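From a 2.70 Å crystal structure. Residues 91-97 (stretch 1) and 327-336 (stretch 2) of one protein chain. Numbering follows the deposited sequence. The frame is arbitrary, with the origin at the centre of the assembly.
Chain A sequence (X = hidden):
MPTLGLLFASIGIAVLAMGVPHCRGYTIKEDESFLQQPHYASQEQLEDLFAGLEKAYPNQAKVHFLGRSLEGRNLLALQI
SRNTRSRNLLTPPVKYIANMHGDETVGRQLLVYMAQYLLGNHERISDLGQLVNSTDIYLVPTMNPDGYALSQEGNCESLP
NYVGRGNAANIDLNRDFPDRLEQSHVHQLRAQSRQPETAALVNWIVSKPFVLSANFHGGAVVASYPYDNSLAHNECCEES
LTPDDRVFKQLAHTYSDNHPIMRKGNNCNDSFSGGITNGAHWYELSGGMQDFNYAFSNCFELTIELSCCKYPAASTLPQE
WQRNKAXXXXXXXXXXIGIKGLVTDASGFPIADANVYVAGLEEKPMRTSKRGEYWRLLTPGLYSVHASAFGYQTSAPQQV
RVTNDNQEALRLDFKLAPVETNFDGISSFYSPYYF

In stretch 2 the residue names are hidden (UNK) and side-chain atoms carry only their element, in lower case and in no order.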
# COMPACT_ATOMS: atom_id res chain seq x y z
N THR A 91 -0.83 -14.29 8.51
CA THR A 91 -1.29 -13.75 7.24
C THR A 91 -1.04 -12.25 7.22
O THR A 91 -1.46 -11.55 8.15
CB THR A 91 -2.79 -13.98 6.98
OG1 THR A 91 -3.04 -15.39 6.82
CG2 THR A 91 -3.20 -13.27 5.71
N PRO A 92 -0.35 -11.77 6.17
CA PRO A 92 0.01 -10.36 5.97
C PRO A 92 -1.19 -9.49 5.63
O PRO A 92 -1.87 -9.75 4.63
CB PRO A 92 0.96 -10.40 4.77
CG PRO A 92 1.32 -11.84 4.57
CD PRO A 92 0.19 -12.63 5.10
N PRO A 93 -1.44 -8.46 6.45
CA PRO A 93 -2.41 -7.44 6.04
C PRO A 93 -1.72 -6.49 5.07
O PRO A 93 -0.55 -6.14 5.23
CB PRO A 93 -2.78 -6.72 7.35
CG PRO A 93 -1.77 -7.17 8.36
CD PRO A 93 -0.78 -8.12 7.71
N VAL A 94 -2.45 -6.08 4.04
CA VAL A 94 -1.90 -5.22 3.03
C VAL A 94 -3.00 -4.25 2.63
O VAL A 94 -4.18 -4.55 2.85
CB VAL A 94 -1.46 -6.04 1.81
CG1 VAL A 94 -0.82 -5.14 0.77
CG2 VAL A 94 -0.51 -7.15 2.23
N LYS A 95 -2.63 -3.11 2.05
CA LYS A 95 -3.62 -2.13 1.57
C LYS A 95 -3.24 -1.46 0.25
O LYS A 95 -2.06 -1.26 -0.06
CB LYS A 95 -3.90 -1.06 2.64
CG LYS A 95 -2.72 -0.18 2.99
CD LYS A 95 -2.52 -0.15 4.50
CE LYS A 95 -1.93 1.18 4.96
NZ LYS A 95 -0.69 1.58 4.24
N TYR A 96 -4.26 -1.13 -0.53
CA TYR A 96 -4.10 -0.27 -1.70
C TYR A 96 -4.96 0.98 -1.53
O TYR A 96 -6.17 0.87 -1.29
CB TYR A 96 -4.53 -1.01 -2.97
CG TYR A 96 -3.44 -1.85 -3.60
CD1 TYR A 96 -2.10 -1.59 -3.32
CD2 TYR A 96 -3.74 -2.88 -4.48
CE1 TYR A 96 -1.10 -2.34 -3.91
CE2 TYR A 96 -2.74 -3.64 -5.07
CZ TYR A 96 -1.42 -3.36 -4.77
OH TYR A 96 -0.39 -4.10 -5.33
N ILE A 97 -4.36 2.16 -1.62
CA ILE A 97 -5.19 3.36 -1.60
C ILE A 97 -5.09 4.08 -2.93
O ILE A 97 -4.06 3.99 -3.61
CB ILE A 97 -4.86 4.33 -0.43
CG1 ILE A 97 -5.05 3.65 0.95
CG2 ILE A 97 -5.78 5.53 -0.49
CD1 ILE A 97 -3.85 2.92 1.47
N UNK A 327 1.02 -6.05 -12.64
CA UNK A 327 1.80 -5.27 -11.67
C UNK A 327 1.12 -5.16 -10.30
O UNK A 327 1.79 -5.05 -9.28
c UNK A 327 2.07 -3.88 -12.24
o UNK A 327 2.48 -3.95 -13.60
N UNK A 328 -0.20 -5.18 -10.28
CA UNK A 328 -0.95 -5.06 -9.03
C UNK A 328 -0.99 -6.41 -8.29
O UNK A 328 -0.95 -6.48 -7.06
c UNK A 328 -2.69 -2.15 -8.55
c UNK A 328 -3.89 -3.02 -10.56
c UNK A 328 -2.62 -3.10 -9.74
c UNK A 328 -2.38 -4.55 -9.29
N UNK A 329 -1.06 -7.48 -9.06
CA UNK A 329 -1.01 -8.81 -8.47
C UNK A 329 0.40 -9.13 -7.96
O UNK A 329 0.59 -9.51 -6.80
c UNK A 329 -1.44 -9.85 -9.50
c UNK A 329 -3.34 -9.97 -11.16
c UNK A 329 -2.93 -10.12 -9.67
c UNK A 329 -3.80 -9.26 -8.74
N UNK A 330 1.39 -8.95 -8.83
CA UNK A 330 2.77 -9.27 -8.48
C UNK A 330 3.29 -8.46 -7.30
O UNK A 330 4.03 -8.98 -6.47
c UNK A 330 3.42 -10.14 -10.77
c UNK A 330 3.53 -11.55 -10.21
o UNK A 330 4.62 -12.01 -9.90
c UNK A 330 3.67 -9.11 -9.71
n UNK A 330 2.40 -12.24 -10.10
N UNK A 331 2.90 -7.19 -7.22
CA UNK A 331 3.30 -6.34 -6.10
C UNK A 331 2.71 -6.92 -4.83
O UNK A 331 3.39 -7.05 -3.82
c UNK A 331 2.78 -4.18 -3.89
c UNK A 331 2.81 -4.91 -6.30
c UNK A 331 3.28 -3.86 -5.28
c UNK A 331 2.79 -2.48 -5.68
N UNK A 332 1.44 -7.28 -4.90
CA UNK A 332 0.79 -7.85 -3.72
C UNK A 332 1.57 -9.04 -3.23
O UNK A 332 1.82 -9.17 -2.04
c UNK A 332 -0.67 -8.22 -4.01
c UNK A 332 -2.96 -7.35 -4.66
c UNK A 332 -1.69 -6.26 -2.81
c UNK A 332 -1.59 -6.99 -4.13
N UNK A 333 2.00 -9.90 -4.15
CA UNK A 333 2.75 -11.11 -3.78
C UNK A 333 4.12 -10.82 -3.18
O UNK A 333 4.75 -11.70 -2.60
c UNK A 333 0.20 -15.63 -5.53
n UNK A 333 -0.78 -15.54 -6.43
n UNK A 333 0.17 -16.60 -4.63
n UNK A 333 1.22 -14.78 -5.50
c UNK A 333 1.52 -12.34 -5.63
c UNK A 333 2.86 -12.08 -4.96
c UNK A 333 1.45 -13.65 -6.38
N UNK A 334 4.56 -9.57 -3.29
CA UNK A 334 5.79 -9.13 -2.64
C UNK A 334 5.61 -9.00 -1.12
O UNK A 334 6.59 -8.95 -0.37
c UNK A 334 6.25 -7.80 -3.24
c UNK A 334 8.26 -8.56 -4.59
o UNK A 334 9.21 -8.01 -4.03
n UNK A 334 8.36 -9.74 -5.17
c UNK A 334 6.88 -7.90 -4.63
N UNK A 335 4.37 -8.97 -0.65
CA UNK A 335 4.14 -8.99 0.78
C UNK A 335 4.48 -10.37 1.35
O UNK A 335 4.23 -10.66 2.52
c UNK A 335 2.70 -8.64 1.09
N UNK A 336 5.06 -11.23 0.52
CA UNK A 336 5.37 -12.57 1.01
C UNK A 336 6.85 -12.87 1.05
O UNK A 336 7.25 -13.92 1.55
n UNK A 336 0.99 -13.12 0.12
c UNK A 336 4.63 -13.60 0.20
c UNK A 336 2.21 -13.00 -0.51
c UNK A 336 3.14 -13.49 0.33
n UNK A 336 2.47 -13.88 1.47
c UNK A 336 1.18 -13.66 1.31

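Position 327 carries one carbon and then one oxygen, a short hydroxyl side chain that makes no contact with stretch 1; it is serine, S327. Its hydroxyl is hydrogen-bonded elsewhere in the structure.

At 328 four carbons fork at the second. Its CA-to-CB bond points sideways, yet the end of the side chain comes nearer, and one terminal carbon lies 3.8 Å from CE2 of Y96. The fork beyond CB identifies leucine, L328, and that carbon is CD2. The backbone O of L328 accepts a hydrogen bond from OH of Y96 at 3.0 Å.

Position 329 has the same four carbons with the same fork, again a leucine, L329. It starts out pointing away from the strand and, although its end comes nearer, makes no contact.

Three carbons in a row, the third bearing one oxygen and one nitrogen, mark 330 as a glutamine, Q330. It is partly exposed and points away from stretch 1.

Position 331 returns to four carbons forked at the second, with the CA-to-CB bond pointing toward stretch 1. Its CB lies 3.4 Å from OH of Y96. This is leucine, L331, whose CD1 approaches CE1 of Y96 at 4.3 Å; with chi1 and chi2 both t, the side chain is extended.

The four carbons at 332 also fork at the second. The forking carbon is 3.4 Å from OH of Y96, and one branch reaches both the tyrosine ring and V94. The residue is leucine, L332: its CD2 sits 3.5 Å from CZ of Y96 and 3.9 Å from CG1 of V94, so a single methyl group bridges two strand side chains.

At 333 three carbons lead to a nitrogen and then to a carbon carrying two more nitrogens, the guanidinium of arginine, R333. It is out of reach of stretch 1.

Position 334 repeats the pattern of three carbons ending in one oxygen and one nitrogen. It is glutamine, Q334, likewise out of reach.

A lone carbon at 335 points toward the strand and packs 3.7 Å from CG2 of V94. It is alanine, A335, and its CB is also 4.4 Å from CB of P92. The small side chain accompanies the nearest backbone approach, 6.8 Å between CA of P92 and CA of A335.

Position 336 has one carbon followed by a five-membered ring of three carbons and two nitrogens, and the ring carbon between the two nitrogens lies 3.7 Å from CG of P92. It is histidine, H336, the carbon is CE1, and NE2 is hydrogen-bonded elsewhere in the structure.

The contact follows an alternation that begins at P92, just before the strand: the CA-to-CB bonds of P92, V94 and Y96 point toward stretch 2, whereas those of P93 and K95 point away. Because the strand and helix run roughly antiparallel, at 148°, P92 meets A335 and H336, V94 meets L332 and A335, and Y96 reaches back to L328, L331 and L332. Tyrosine contributes most of stretch 1's buried area, its ring lying among leucine carbons while its hydroxyl provides the one hydrogen bond in a largely apolar interface.

Stretch 2, residues 327-336: SLLQLLRQAH
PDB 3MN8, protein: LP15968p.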